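PDB 4Z85: 2-nitrobenzoate nitroreductase from Pseudomonas fluorescens, which reduces the nitro group of 2-nitrobenzoate, most likely with FMN as its cofactor, as a member of the flavoredoxin family of flavoproteins. Local coordinates for residues F57-H63 with K151-F157; V30-S35 with N80-R84; T126-R131 with V161-F165; G118-T122 with R131-A135. Residues are numbered along the deposited sequence.

One polypeptide can build a barrel and its surroundings with quite different chemistry at each place. Contact 1 is the most buried: two neighbouring barrel strands joined by a backbone ladder. Contacts 2, 3 and 4 are only partly buried. Contact 2 sets a helix beside barrel strand 28-33 and relies on two hydrogen bonds from helix side chains, one to a hydroxyl and one to a carbonyl, and on water; it meets contact 1 where Ile-59 packs on Val-30. Contact 3 reuses strand 153-165 farther along, where a loop meets it through a cation-pi stack. Contact 4, a small hairpin apart from the barrel sheet, shares Arg-131 with contact 3. Contacts 1 and 3 both touch the second subunit, whereas 2 and 4 do not.

Contact 1. Residues F57-H63 with K151-F157; sequences FVIAVDH and KQRSMVF
Val-58 lays its CG2 over the ring face of Phe-157, 3.7 Å from the ring centroid, a CH-pi contact between antiparallel neighbours in the six-stranded barrel of this flavin reductase-like domain. Strands 57-62 and 153-157, both extended, run with axes 4.6 Å apart and 158° between their N-to-C directions. The register pairs Val-58 with Phe-157, Ala-60 with Met-155 and Asp-62 with Arg-153 as non-hydrogen-bonded pairs, and Ile-59 with Val-156 and Val-61 with Ser-154 as hydrogen-bonded ones. Each of the latter closes a two-bond ring: Ile-59 N to Val-156 O 2.9 Å with Val-156 N to Ile-59 O 2.8 Å, and Val-61 N to Ser-154 O 2.8 Å with Ser-154 N to Val-61 O 2.9 Å. His-63 N to Gln-152 O, 3.0 Å, prolongs the ladder.

The sheet's two faces differ. Val-61 CG2 meets Val-156 CG2 at 4.0 Å, both valines t, on the face where Leu-78 of helix 77-84 packs on Val-156. The face with Val-58, Met-155 and Phe-157 is turned to the second subunit, whose Met-50 packs on Val-58 and accepts, through its backbone O, a hydrogen bond from Arg-153 NE. Arg-153, chi1 to chi3 all t, passes over Ala-60 and forms a salt bridge, NH1 to Asp-62 OD1 2.5 Å. At the 62-63 end His-63, chi1 m, brings NE2 to a very short 2.4 Å hydrogen bond with Ser-154 OG.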
loop_
_atom_site.group_PDB
_atom_site.type_symbol
_atom_site.label_atom_id
_atom_site.label_comp_id
_atom_site.label_asym_id
_atom_site.label_seq_id
_atom_site.Cartn_x
_atom_site.Cartn_y
_atom_site.Cartn_z
ATOM N N PHE A 57 -10.175 -3.718 3.036
ATOM C CA PHE A 57 -9.078 -2.848 2.598
ATOM C C PHE A 57 -9.370 -1.411 3.026
ATOM O O PHE A 57 -10.492 -1.082 3.414
ATOM C CB PHE A 57 -8.887 -2.911 1.072
ATOM C CG PHE A 57 -10.101 -2.485 0.314
ATOM C CD1 PHE A 57 -10.303 -1.144 -0.012
ATOM C CD2 PHE A 57 -11.069 -3.415 -0.040
ATOM C CE1 PHE A 57 -11.445 -0.739 -0.689
ATOM C CE2 PHE A 57 -12.229 -3.020 -0.715
ATOM C CZ PHE A 57 -12.411 -1.681 -1.046
ATOM N N VAL A 58 -8.364 -0.545 2.917
ATOM C CA VAL A 58 -8.549 0.869 3.267
ATOM C C VAL A 58 -8.036 1.754 2.130
ATOM O O VAL A 58 -7.041 1.434 1.484
ATOM C CB VAL A 58 -7.847 1.221 4.621
ATOM C CG1 VAL A 58 -6.309 1.093 4.545
ATOM C CG2 VAL A 58 -8.260 2.612 5.103
ATOM N N ILE A 59 -8.769 2.834 1.857
ATOM C CA ILE A 59 -8.318 3.885 0.936
ATOM C C ILE A 59 -8.454 5.221 1.642
ATOM O O ILE A 59 -9.522 5.521 2.156
ATOM C CB ILE A 59 -9.151 3.930 -0.349
ATOM C CG1 ILE A 59 -9.125 2.570 -1.054
ATOM C CG2 ILE A 59 -8.633 5.027 -1.265
ATOM C CD1 ILE A 59 -10.107 2.454 -2.193
ATOM N N ALA A 60 -7.399 6.027 1.674
ATOM C CA ALA A 60 -7.532 7.369 2.244
ATOM C C ALA A 60 -7.951 8.329 1.127
ATOM O O ALA A 60 -7.329 8.348 0.072
ATOM C CB ALA A 60 -6.224 7.813 2.910
ATOM N N VAL A 61 -9.021 9.094 1.354
ATOM C CA VAL A 61 -9.644 9.911 0.318
ATOM C C VAL A 61 -9.842 11.343 0.818
ATOM O O VAL A 61 -10.171 11.560 1.976
ATOM C CB VAL A 61 -11.010 9.314 -0.107
ATOM C CG1 VAL A 61 -11.651 10.147 -1.192
ATOM C CG2 VAL A 61 -10.846 7.863 -0.575
ATOM N N ASP A 62 -9.634 12.327 -0.045
ATOM C CA ASP A 62 -9.931 13.706 0.344
ATOM C C ASP A 62 -11.407 14.049 0.122
ATOM O O ASP A 62 -12.063 13.487 -0.758
ATOM C CB ASP A 62 -9.022 14.673 -0.410
ATOM C CG ASP A 62 -7.728 14.947 0.337
ATOM O OD1 ASP A 62 -7.513 14.306 1.390
ATOM O OD2 ASP A 62 -6.928 15.796 -0.123
ATOM N N HIS A 63 -11.928 14.953 0.947
ATOM C CA HIS A 63 -13.318 15.379 0.848
ATOM C C HIS A 63 -13.524 16.294 -0.350
ATOM O O HIS A 63 -12.709 17.184 -0.598
ATOM C CB HIS A 63 -13.752 16.095 2.126
ATOM C CG HIS A 63 -13.897 15.191 3.308
ATOM N ND1 HIS A 63 -14.784 15.447 4.334
ATOM C CD2 HIS A 63 -13.263 14.043 3.640
ATOM C CE1 HIS A 63 -14.693 14.494 5.242
ATOM N NE2 HIS A 63 -13.779 13.625 4.844
ATOM N N LYS A 151 -11.479 16.973 8.924
ATOM C CA LYS A 151 -12.630 17.500 8.209
ATOM C C LYS A 151 -12.417 17.477 6.695
ATOM O O LYS A 151 -13.372 17.601 5.932
ATOM C CB LYS A 151 -12.957 18.920 8.687
ATOM C CG LYS A 151 -13.697 18.961 10.015
ATOM C CD LYS A 151 -12.943 19.766 11.059
ATOM C CE LYS A 151 -13.897 20.347 12.089
ATOM N NZ LYS A 151 -13.273 21.488 12.822
ATOM N N GLN A 152 -11.172 17.275 6.270
ATOM C CA GLN A 152 -10.823 17.294 4.852
ATOM C C GLN A 152 -10.379 15.933 4.281
ATOM O O GLN A 152 -10.069 15.825 3.092
ATOM C CB GLN A 152 -9.711 18.317 4.625
ATOM C CG GLN A 152 -8.388 17.918 5.273
ATOM C CD GLN A 152 -7.721 19.066 6.020
ATOM O OE1 GLN A 152 -7.410 20.104 5.435
ATOM N NE2 GLN A 152 -7.498 18.882 7.319
ATOM N N ARG A 153 -10.348 14.899 5.120
ATOM C CA ARG A 153 -9.825 13.594 4.701
ATOM C C ARG A 153 -10.521 12.464 5.445
ATOM O O ARG A 153 -10.800 12.595 6.628
ATOM C CB ARG A 153 -8.327 13.533 4.955
ATOM C CG ARG A 153 -7.597 12.388 4.282
ATOM C CD ARG A 153 -6.123 12.740 4.248
ATOM N NE ARG A 153 -5.300 11.738 3.594
ATOM C CZ ARG A 153 -5.241 11.555 2.281
ATOM N NH1 ARG A 153 -5.973 12.303 1.458
ATOM N NH2 ARG A 153 -4.449 10.619 1.788
ATOM N N SER A 154 -10.793 11.361 4.753
ATOM C CA SER A 154 -11.482 10.234 5.370
ATOM C C SER A 154 -10.830 8.930 4.961
ATOM O O SER A 154 -10.335 8.802 3.851
ATOM C CB SER A 154 -12.953 10.222 4.980
ATOM O OG SER A 154 -13.613 11.332 5.560
ATOM N N MET A 155 -10.817 7.972 5.872
ATOM C CA MET A 155 -10.365 6.625 5.555
ATOM C C MET A 155 -11.574 5.742 5.257
ATOM O O MET A 155 -12.421 5.513 6.125
ATOM C CB MET A 155 -9.542 6.061 6.704
ATOM C CG MET A 155 -8.179 6.751 6.846
ATOM S SD MET A 155 -7.233 6.213 8.271
ATOM C CE MET A 155 -8.262 6.880 9.581
ATOM N N VAL A 156 -11.653 5.276 4.019
ATOM C CA VAL A 156 -12.743 4.428 3.577
ATOM C C VAL A 156 -12.320 2.977 3.743
ATOM O O VAL A 156 -11.340 2.557 3.145
ATOM C CB VAL A 156 -13.104 4.682 2.112
ATOM C CG1 VAL A 156 -14.218 3.710 1.660
ATOM C CG2 VAL A 156 -13.507 6.148 1.911
ATOM N N PHE A 157 -13.050 2.228 4.572
ATOM C CA PHE A 157 -12.812 0.802 4.721
ATOM C C PHE A 157 -13.862 0.063 3.921
ATOM O O PHE A 157 -15.071 0.220 4.160
ATOM C CB PHE A 157 -12.841 0.375 6.190
ATOM C CG PHE A 157 -11.693 0.911 6.984
ATOM C CD1 PHE A 157 -11.737 2.199 7.505
ATOM C CD2 PHE A 157 -10.552 0.137 7.204
ATOM C CE1 PHE A 157 -10.672 2.693 8.236
ATOM C CE2 PHE A 157 -9.481 0.635 7.934
ATOM C CZ PHE A 157 -9.547 1.919 8.451
HETATM O O HOH W 1 -5.487 10.196 -1.175
#

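Contact 2. Residues V30-S35 with N80-R84; sequences VTSLNS and NIIER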
loop_
_atom_site.group_PDB
_atom_site.type_symbol
_atom_site.label_atom_id
_atom_site.label_comp_id
_atom_site.label_asym_id
_atom_site.label_seq_id
_atom_site.Cartn_x
_atom_site.Cartn_y
_atom_site.Cartn_z
ATOM N N VAL A 30 -11.003 3.821 -8.382
ATOM C CA VAL A 30 -12.339 3.623 -7.824
ATOM C C VAL A 30 -13.397 4.154 -8.770
ATOM O O VAL A 30 -13.371 5.341 -9.126
ATOM C CB VAL A 30 -12.457 4.309 -6.456
ATOM C CG1 VAL A 30 -13.868 4.162 -5.877
ATOM C CG2 VAL A 30 -11.422 3.719 -5.484
ATOM N N THR A 31 -14.310 3.275 -9.179
ATOM C CA THR A 31 -15.534 3.723 -9.839
ATOM C C THR A 31 -16.684 3.724 -8.833
ATOM O O THR A 31 -16.801 2.823 -7.983
ATOM C CB THR A 31 -15.902 2.859 -11.073
ATOM O OG1 THR A 31 -15.770 1.464 -10.781
ATOM C CG2 THR A 31 -15.008 3.214 -12.261
ATOM N N SER A 32 -17.507 4.768 -8.919
ATOM C CA SER A 32 -18.629 4.944 -8.003
ATOM C C SER A 32 -19.778 5.608 -8.762
ATOM O O SER A 32 -19.568 6.127 -9.852
ATOM C CB SER A 32 -18.207 5.772 -6.784
ATOM O OG SER A 32 -17.644 7.020 -7.153
ATOM N N LEU A 33 -20.986 5.573 -8.202
ATOM C CA LEU A 33 -22.146 6.205 -8.845
ATOM C C LEU A 33 -22.728 7.339 -8.007
ATOM O O LEU A 33 -22.873 7.204 -6.794
ATOM C CB LEU A 33 -23.235 5.167 -9.111
ATOM C CG LEU A 33 -22.940 4.050 -10.102
ATOM C CD1 LEU A 33 -24.088 3.052 -10.108
ATOM C CD2 LEU A 33 -22.723 4.632 -11.487
ATOM N N ASN A 34 -23.074 8.454 -8.648
ATOM C CA ASN A 34 -23.731 9.544 -7.926
ATOM C C ASN A 34 -25.255 9.372 -7.907
ATOM O O ASN A 34 -25.773 8.326 -8.308
ATOM C CB ASN A 34 -23.357 10.912 -8.515
ATOM C CG ASN A 34 -23.921 11.144 -9.914
ATOM O OD1 ASN A 34 -24.634 10.315 -10.473
ATOM N ND2 ASN A 34 -23.605 12.301 -10.477
ATOM N N SER A 35 -25.957 10.405 -7.443
ATOM C CA SER A 35 -27.416 10.382 -7.306
ATOM C C SER A 35 -28.137 10.072 -8.610
ATOM O O SER A 35 -29.211 9.478 -8.610
ATOM C CB SER A 35 -27.926 11.726 -6.782
ATOM O OG SER A 35 -27.320 12.066 -5.553
ATOM N N ASN A 80 -20.454 9.526 -3.148
ATOM C CA ASN A 80 -21.019 8.403 -3.892
ATOM C C ASN A 80 -20.968 7.102 -3.085
ATOM O O ASN A 80 -21.917 6.302 -3.082
ATOM C CB ASN A 80 -20.272 8.200 -5.211
ATOM C CG ASN A 80 -20.439 9.363 -6.177
ATOM O OD1 ASN A 80 -21.185 10.311 -5.917
ATOM N ND2 ASN A 80 -19.731 9.293 -7.307
ATOM N N ILE A 81 -19.845 6.898 -2.397
ATOM C CA ILE A 81 -19.680 5.702 -1.581
ATOM C C ILE A 81 -20.613 5.741 -0.364
ATOM O O ILE A 81 -21.226 4.733 -0.007
ATOM C CB ILE A 81 -18.209 5.537 -1.119
ATOM C CG1 ILE A 81 -17.344 5.093 -2.300
ATOM C CG2 ILE A 81 -18.120 4.542 0.044
ATOM C CD1 ILE A 81 -15.842 5.054 -1.988
ATOM N N ILE A 82 -20.717 6.905 0.264
ATOM C CA ILE A 82 -21.605 7.086 1.415
ATOM C C ILE A 82 -23.052 6.806 1.037
ATOM O O ILE A 82 -23.766 6.087 1.745
ATOM C CB ILE A 82 -21.495 8.507 1.986
ATOM C CG1 ILE A 82 -20.156 8.680 2.694
ATOM C CG2 ILE A 82 -22.640 8.796 2.951
ATOM C CD1 ILE A 82 -19.873 10.092 3.146
ATOM N N GLU A 83 -23.466 7.343 -0.102
ATOM C CA GLU A 83 -24.843 7.210 -0.556
ATOM C C GLU A 83 -25.183 5.793 -0.999
ATOM O O GLU A 83 -26.238 5.272 -0.640
ATOM C CB GLU A 83 -25.122 8.192 -1.695
ATOM C CG GLU A 83 -25.095 9.654 -1.264
ATOM C CD GLU A 83 -25.259 10.626 -2.425
ATOM O OE1 GLU A 83 -25.063 10.221 -3.596
ATOM O OE2 GLU A 83 -25.589 11.803 -2.162
ATOM N N ARG A 84 -24.294 5.156 -1.763
ATOM C CA ARG A 84 -24.630 3.844 -2.317
ATOM C C ARG A 84 -24.116 2.662 -1.482
ATOM O O ARG A 84 -24.594 1.540 -1.643
ATOM C CB ARG A 84 -24.090 3.728 -3.740
ATOM C CG ARG A 84 -24.562 4.816 -4.683
ATOM C CD ARG A 84 -25.571 4.259 -5.657
ATOM N NE ARG A 84 -25.980 5.243 -6.655
ATOM C CZ ARG A 84 -26.717 4.948 -7.718
ATOM N NH1 ARG A 84 -27.115 3.699 -7.915
ATOM N NH2 ARG A 84 -27.051 5.895 -8.585
HETATM O O HOH W 2 -21.058 4.398 -5.346
HETATM O O HOH W 3 -24.953 8.086 -5.159
#
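Helix-on-barrel packing is represented here by the last turn of helix 77-84 lying against the end of barrel strand 28-33, the segment axes 7.7 Å apart and inclined at 54°. Two direct hydrogen bonds join them. Asn-80 ND2 donates to Ser-32 OG at 3.1 Å and also to Asn-40 on the adjoining strand, so one amide ties the helix to two strands of the sheet. Arg-84 NH2 donates to Asn-34 O at 2.8 Å, with the carbonyl near the guanidinium plane, just where the strand gives way to a loop. Within that loop Asn-34 OD1 accepts from the backbone N of Glu-36 and of Leu-38.

Close packing is modest. Leu-33 CB lies over the guanidinium face of Arg-84, 3.7 Å from its NE, and Leu-33 O sits 3.2 Å from Asn-80 CB. An apolar contact lies deeper in, where Val-30 CG1 and Ile-81 CD1 approach to 4.5 Å, and Phe-87 of strand 86-90 packs on both residues.

Two waters bridge the segments. Water 2 accepts from Leu-33 N at 3.1 Å and gives a weak bond to Asn-80 O. Water 3 donates to Leu-33 O at 2.8 Å and to Glu-83 OE1 at 2.6 Å.

Contact 3. Residues T126-R131 with V161-F165; sequences TIDVPR and VAMYF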
loop_
_atom_site.group_PDB
_atom_site.type_symbol
_atom_site.label_atom_id
_atom_site.label_comp_id
_atom_site.label_asym_id
_atom_site.label_seq_id
_atom_site.Cartn_x
_atom_site.Cartn_y
_atom_site.Cartn_z
ATOM N N THR A 126 -22.453 -8.481 -8.244
ATOM C CA THR A 126 -23.002 -8.436 -6.894
ATOM C C THR A 126 -23.450 -7.053 -6.443
ATOM O O THR A 126 -24.046 -6.906 -5.372
ATOM C CB THR A 126 -21.983 -8.940 -5.870
ATOM O OG1 THR A 126 -20.848 -8.062 -5.872
ATOM C CG2 THR A 126 -21.539 -10.355 -6.211
ATOM N N ILE A 127 -23.137 -6.031 -7.230
ATOM C CA ILE A 127 -23.466 -4.667 -6.845
ATOM C C ILE A 127 -23.875 -3.862 -8.069
ATOM O O ILE A 127 -23.772 -4.341 -9.196
ATOM C CB ILE A 127 -22.278 -3.947 -6.142
ATOM C CG1 ILE A 127 -21.029 -3.990 -7.027
ATOM C CG2 ILE A 127 -21.985 -4.556 -4.781
ATOM C CD1 ILE A 127 -19.881 -3.177 -6.472
ATOM N N ASP A 128 -24.321 -2.634 -7.843
ATOM C CA ASP A 128 -24.846 -1.799 -8.920
ATOM C C ASP A 128 -23.772 -0.995 -9.643
ATOM O O ASP A 128 -23.919 -0.671 -10.823
ATOM C CB ASP A 128 -25.908 -0.848 -8.372
ATOM C CG ASP A 128 -27.144 -1.581 -7.875
ATOM O OD1 ASP A 128 -27.514 -2.608 -8.489
ATOM O OD2 ASP A 128 -27.731 -1.133 -6.868
ATOM N N VAL A 129 -22.696 -0.664 -8.938
ATOM C CA VAL A 129 -21.622 0.123 -9.539
ATOM C C VAL A 129 -20.867 -0.737 -10.542
ATOM O O VAL A 129 -20.499 -1.866 -10.241
ATOM C CB VAL A 129 -20.648 0.668 -8.467
ATOM C CG1 VAL A 129 -19.546 1.511 -9.111
ATOM C CG2 VAL A 129 -21.401 1.486 -7.441
ATOM N N PRO A 130 -20.656 -0.212 -11.756
ATOM C CA PRO A 130 -19.965 -0.947 -12.811
ATOM C C PRO A 130 -18.447 -0.865 -12.671
ATOM O O PRO A 130 -17.942 0.054 -12.024
ATOM C CB PRO A 130 -20.416 -0.227 -14.078
ATOM C CG PRO A 130 -20.569 1.175 -13.638
ATOM C CD PRO A 130 -21.114 1.107 -12.228
ATOM N N ARG A 131 -17.758 -1.821 -13.277
ATOM C CA ARG A 131 -16.310 -1.806 -13.375
ATOM C C ARG A 131 -15.901 -1.189 -14.701
ATOM O O ARG A 131 -16.727 -1.028 -15.604
ATOM C CB ARG A 131 -15.750 -3.212 -13.268
ATOM C CG ARG A 131 -16.054 -4.068 -14.486
ATOM C CD ARG A 131 -15.320 -5.375 -14.417
ATOM N NE ARG A 131 -15.708 -6.311 -15.477
ATOM C CZ ARG A 131 -15.221 -6.290 -16.716
ATOM N NH1 ARG A 131 -14.341 -5.364 -17.076
ATOM N NH2 ARG A 131 -15.624 -7.196 -17.599
ATOM N N VAL A 161 -16.653 -8.102 -1.826
ATOM C CA VAL A 161 -17.688 -9.131 -1.862
ATOM C C VAL A 161 -17.468 -10.059 -3.038
ATOM O O VAL A 161 -17.798 -11.250 -2.946
ATOM C CB VAL A 161 -19.100 -8.520 -1.898
ATOM C CG1 VAL A 161 -19.280 -7.619 -0.695
ATOM C CG2 VAL A 161 -19.330 -7.755 -3.164
ATOM N N ALA A 162 -16.892 -9.542 -4.125
ATOM C CA ALA A 162 -16.524 -10.446 -5.224
ATOM C C ALA A 162 -15.399 -9.877 -6.064
ATOM O O ALA A 162 -15.100 -8.702 -5.963
ATOM C CB ALA A 162 -17.742 -10.753 -6.116
ATOM N N MET A 163 -14.769 -10.711 -6.888
ATOM C CA MET A 163 -13.718 -10.231 -7.786
ATOM C C MET A 163 -13.962 -10.598 -9.250
ATOM O O MET A 163 -14.397 -11.708 -9.557
ATOM C CB MET A 163 -12.362 -10.784 -7.360
ATOM C CG MET A 163 -11.902 -10.394 -5.957
ATOM S SD MET A 163 -10.205 -10.948 -5.679
ATOM C CE MET A 163 -9.951 -10.542 -3.938
ATOM N N TYR A 164 -13.674 -9.653 -10.138
ATOM C CA TYR A 164 -13.594 -9.899 -11.575
ATOM C C TYR A 164 -12.139 -10.037 -12.016
ATOM O O TYR A 164 -11.299 -9.223 -11.642
ATOM C CB TYR A 164 -14.248 -8.769 -12.362
ATOM C CG TYR A 164 -13.778 -8.715 -13.797
ATOM C CD1 TYR A 164 -14.301 -9.582 -14.750
ATOM C CD2 TYR A 164 -12.794 -7.818 -14.197
ATOM C CE1 TYR A 164 -13.871 -9.548 -16.057
ATOM C CE2 TYR A 164 -12.352 -7.781 -15.507
ATOM C CZ TYR A 164 -12.898 -8.648 -16.431
ATOM O OH TYR A 164 -12.469 -8.610 -17.733
ATOM N N PHE A 165 -11.849 -11.055 -12.822
ATOM C CA PHE A 165 -10.533 -11.204 -13.453
ATOM C C PHE A 165 -10.684 -11.371 -14.965
ATOM O O PHE A 165 -11.575 -12.097 -15.405
ATOM C CB PHE A 165 -9.781 -12.430 -12.933
ATOM C CG PHE A 165 -9.686 -12.525 -11.445
ATOM C CD1 PHE A 165 -10.722 -13.072 -10.706
ATOM C CD2 PHE A 165 -8.531 -12.125 -10.784
ATOM C CE1 PHE A 165 -10.626 -13.182 -9.330
ATOM C CE2 PHE A 165 -8.432 -12.240 -9.408
ATOM C CZ PHE A 165 -9.474 -12.766 -8.683
#
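The backbones of these segments stay well apart: Thr-126 and Ala-162 are 7.0 Å apart at their CA atoms, Arg-131 and Tyr-164 8.7 Å. Residues 126-131 form most of the loop linking the strands of the 121-132 hairpin, entering its second strand at Arg-131, whereas 161-165 is the end of barrel strand 153-165. That strand carries a classic beta bulge, Val-161 and Ala-162 both facing Glu-140. From the bulge onward, Ala-162, Met-163 and Tyr-164 pair antiparallel with a strand of the second subunit, so the sheet continues across the dimer interface.

The loop crosses the gap with side chains at its two ends, while its middle turns to strand 28-33, on which Val-129 and Pro-130 rest. At the first end Thr-126 OG1 lies 3.1 Å from Val-161 CG2, yet its hydrogen-bond partner is Glu-140; Thr-126 CG2 packs on Ala-162 CB at 3.8 Å. At the other end Arg-131 reaches out with chi2 and chi3 both t and sets its guanidinium flat on the Tyr-164 ring. This is a textbook parallel cation-pi stack, the planes differing by only 6°. Stacking through the face leaves the guanidinium edge available, and NH1 donates to Thr-133 O. Arg-131 CD adds a CH-pi contact 3.9 Å from the Tyr-164 centroid. Arg-131 CZ itself stands 3.4 Å from the Tyr-164 centroid.

Contact 4. Residues G118-T122 with R131-A135; sequences GFDLT and RITDA
Three backbone hydrogen bonds define the pairing of 118-122 with 131-135. Thr-122 and Arg-131, CA atoms 5.3 Å apart, form the antiparallel hydrogen-bonded pair, with Thr-122 N to Arg-131 O 2.8 Å and Arg-131 N to Thr-122 O 2.9 Å. One step on, Leu-121 faces Ile-132 as a non-hydrogen-bonded pair, CA to CA 4.7 Å, and Thr-133 N donates to Asp-120 O at 2.8 Å. The hydroxyls of Thr-122 and Thr-133, both with chi1 m, are hydrogen-bonded OG1 to OG1 at 3.0 Å. A type I turn then bends 132-135, closed by Ala-135 N to Ile-132 O at 3.1 Å, and Arg-131 NH1 donates to Thr-133 O at 3.0 Å.

Packing surrounds this frame. With Arg-131 at chi1 p, chi2 and chi3 t, Thr-122 CG2 lies over its guanidinium face, 3.6 Å from Arg-131 NH2. Gly-118 leaves the preceding helix with positive phi (89°), and Phe-119, chi1 -87°, takes Ile-132 CD1 over its ring face, 3.7 Å from the centroid. Ile-96 and Cys-103 flank that ring, while Arg-99 forms a salt bridge with Asp-134. Together these features describe a short two-stranded beta hairpin with a long connecting loop, set between helix 94-103 and barrel strands 28-33 and 86-90.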
loop_
_atom_site.group_PDB
_atom_site.type_symbol
_atom_site.label_atom_id
_atom_site.label_comp_id
_atom_site.label_asym_id
_atom_site.label_seq_id
_atom_site.Cartn_x
_atom_site.Cartn_y
_atom_site.Cartn_z
ATOM N N GLY A 118 -12.665 8.352 -21.597
ATOM C CA GLY A 118 -12.864 7.259 -22.533
ATOM C C GLY A 118 -12.812 5.863 -21.937
ATOM O O GLY A 118 -12.328 4.919 -22.566
ATOM N N PHE A 119 -13.306 5.725 -20.715
ATOM C CA PHE A 119 -13.476 4.407 -20.130
ATOM C C PHE A 119 -14.857 3.859 -20.476
ATOM O O PHE A 119 -15.865 4.498 -20.180
ATOM C CB PHE A 119 -13.329 4.464 -18.601
ATOM C CG PHE A 119 -11.913 4.332 -18.106
ATOM C CD1 PHE A 119 -11.051 3.401 -18.658
ATOM C CD2 PHE A 119 -11.460 5.130 -17.067
ATOM C CE1 PHE A 119 -9.749 3.262 -18.176
ATOM C CE2 PHE A 119 -10.154 5.009 -16.591
ATOM C CZ PHE A 119 -9.309 4.071 -17.145
ATOM N N ASP A 120 -14.916 2.680 -21.079
ATOM C CA ASP A 120 -16.192 1.976 -21.163
ATOM C C ASP A 120 -16.453 1.256 -19.842
ATOM O O ASP A 120 -15.512 0.907 -19.119
ATOM C CB ASP A 120 -16.215 0.991 -22.330
ATOM C CG ASP A 120 -16.290 1.690 -23.686
ATOM O OD1 ASP A 120 -17.092 2.640 -23.832
ATOM O OD2 ASP A 120 -15.546 1.289 -24.607
ATOM N N LEU A 121 -17.729 1.050 -19.529
ATOM C CA LEU A 121 -18.123 0.447 -18.262
ATOM C C LEU A 121 -18.879 -0.858 -18.470
ATOM O O LEU A 121 -19.666 -1.001 -19.412
ATOM C CB LEU A 121 -18.969 1.430 -17.453
ATOM C CG LEU A 121 -18.297 2.776 -17.185
ATOM C CD1 LEU A 121 -19.294 3.787 -16.655
ATOM C CD2 LEU A 121 -17.152 2.588 -16.189
ATOM N N THR A 122 -18.618 -1.813 -17.586
ATOM C CA THR A 122 -19.250 -3.123 -17.625
ATOM C C THR A 122 -19.955 -3.373 -16.297
ATOM O O THR A 122 -19.369 -3.159 -15.239
ATOM C CB THR A 122 -18.226 -4.239 -17.897
ATOM O OG1 THR A 122 -17.717 -4.110 -19.229
ATOM C CG2 THR A 122 -18.861 -5.607 -17.731
ATOM N N ARG A 131 -17.758 -1.821 -13.277
ATOM C CA ARG A 131 -16.310 -1.806 -13.375
ATOM C C ARG A 131 -15.901 -1.189 -14.701
ATOM O O ARG A 131 -16.727 -1.028 -15.604
ATOM C CB ARG A 131 -15.750 -3.212 -13.268
ATOM C CG ARG A 131 -16.054 -4.068 -14.486
ATOM C CD ARG A 131 -15.320 -5.375 -14.417
ATOM N NE ARG A 131 -15.708 -6.311 -15.477
ATOM C CZ ARG A 131 -15.221 -6.290 -16.716
ATOM N NH1 ARG A 131 -14.341 -5.364 -17.076
ATOM N NH2 ARG A 131 -15.624 -7.196 -17.599
ATOM N N ILE A 132 -14.621 -0.853 -14.815
ATOM C CA ILE A 132 -14.057 -0.372 -16.070
ATOM C C ILE A 132 -13.857 -1.555 -17.002
ATOM O O ILE A 132 -13.319 -2.583 -16.596
ATOM C CB ILE A 132 -12.733 0.367 -15.818
ATOM C CG1 ILE A 132 -13.032 1.734 -15.189
ATOM C CG2 ILE A 132 -11.923 0.504 -17.108
ATOM C CD1 ILE A 132 -11.826 2.405 -14.591
ATOM N N THR A 133 -14.324 -1.430 -18.247
ATOM C CA THR A 133 -14.319 -2.573 -19.153
ATOM C C THR A 133 -12.907 -3.130 -19.346
ATOM O O THR A 133 -12.708 -4.341 -19.337
ATOM C CB THR A 133 -14.939 -2.202 -20.531
ATOM O OG1 THR A 133 -16.280 -1.744 -20.336
ATOM C CG2 THR A 133 -14.975 -3.410 -21.449
ATOM N N ASP A 134 -11.920 -2.248 -19.466
ATOM C CA ASP A 134 -10.564 -2.698 -19.765
ATOM C C ASP A 134 -9.730 -3.099 -18.525
ATOM O O ASP A 134 -8.546 -3.412 -18.661
ATOM C CB ASP A 134 -9.808 -1.610 -20.537
ATOM C CG ASP A 134 -10.160 -1.565 -22.013
ATOM O OD1 ASP A 134 -10.816 -2.505 -22.510
ATOM O OD2 ASP A 134 -9.759 -0.583 -22.673
ATOM N N ALA A 135 -10.327 -3.096 -17.332
ATOM C CA ALA A 135 -9.558 -3.383 -16.109
ATOM C C ALA A 135 -9.086 -4.828 -16.063
ATOM O O ALA A 135 -9.832 -5.735 -16.413
ATOM C CB ALA A 135 -10.381 -3.065 -14.861
HETATM O O HOH W 4 -12.440 0.528 -20.814
#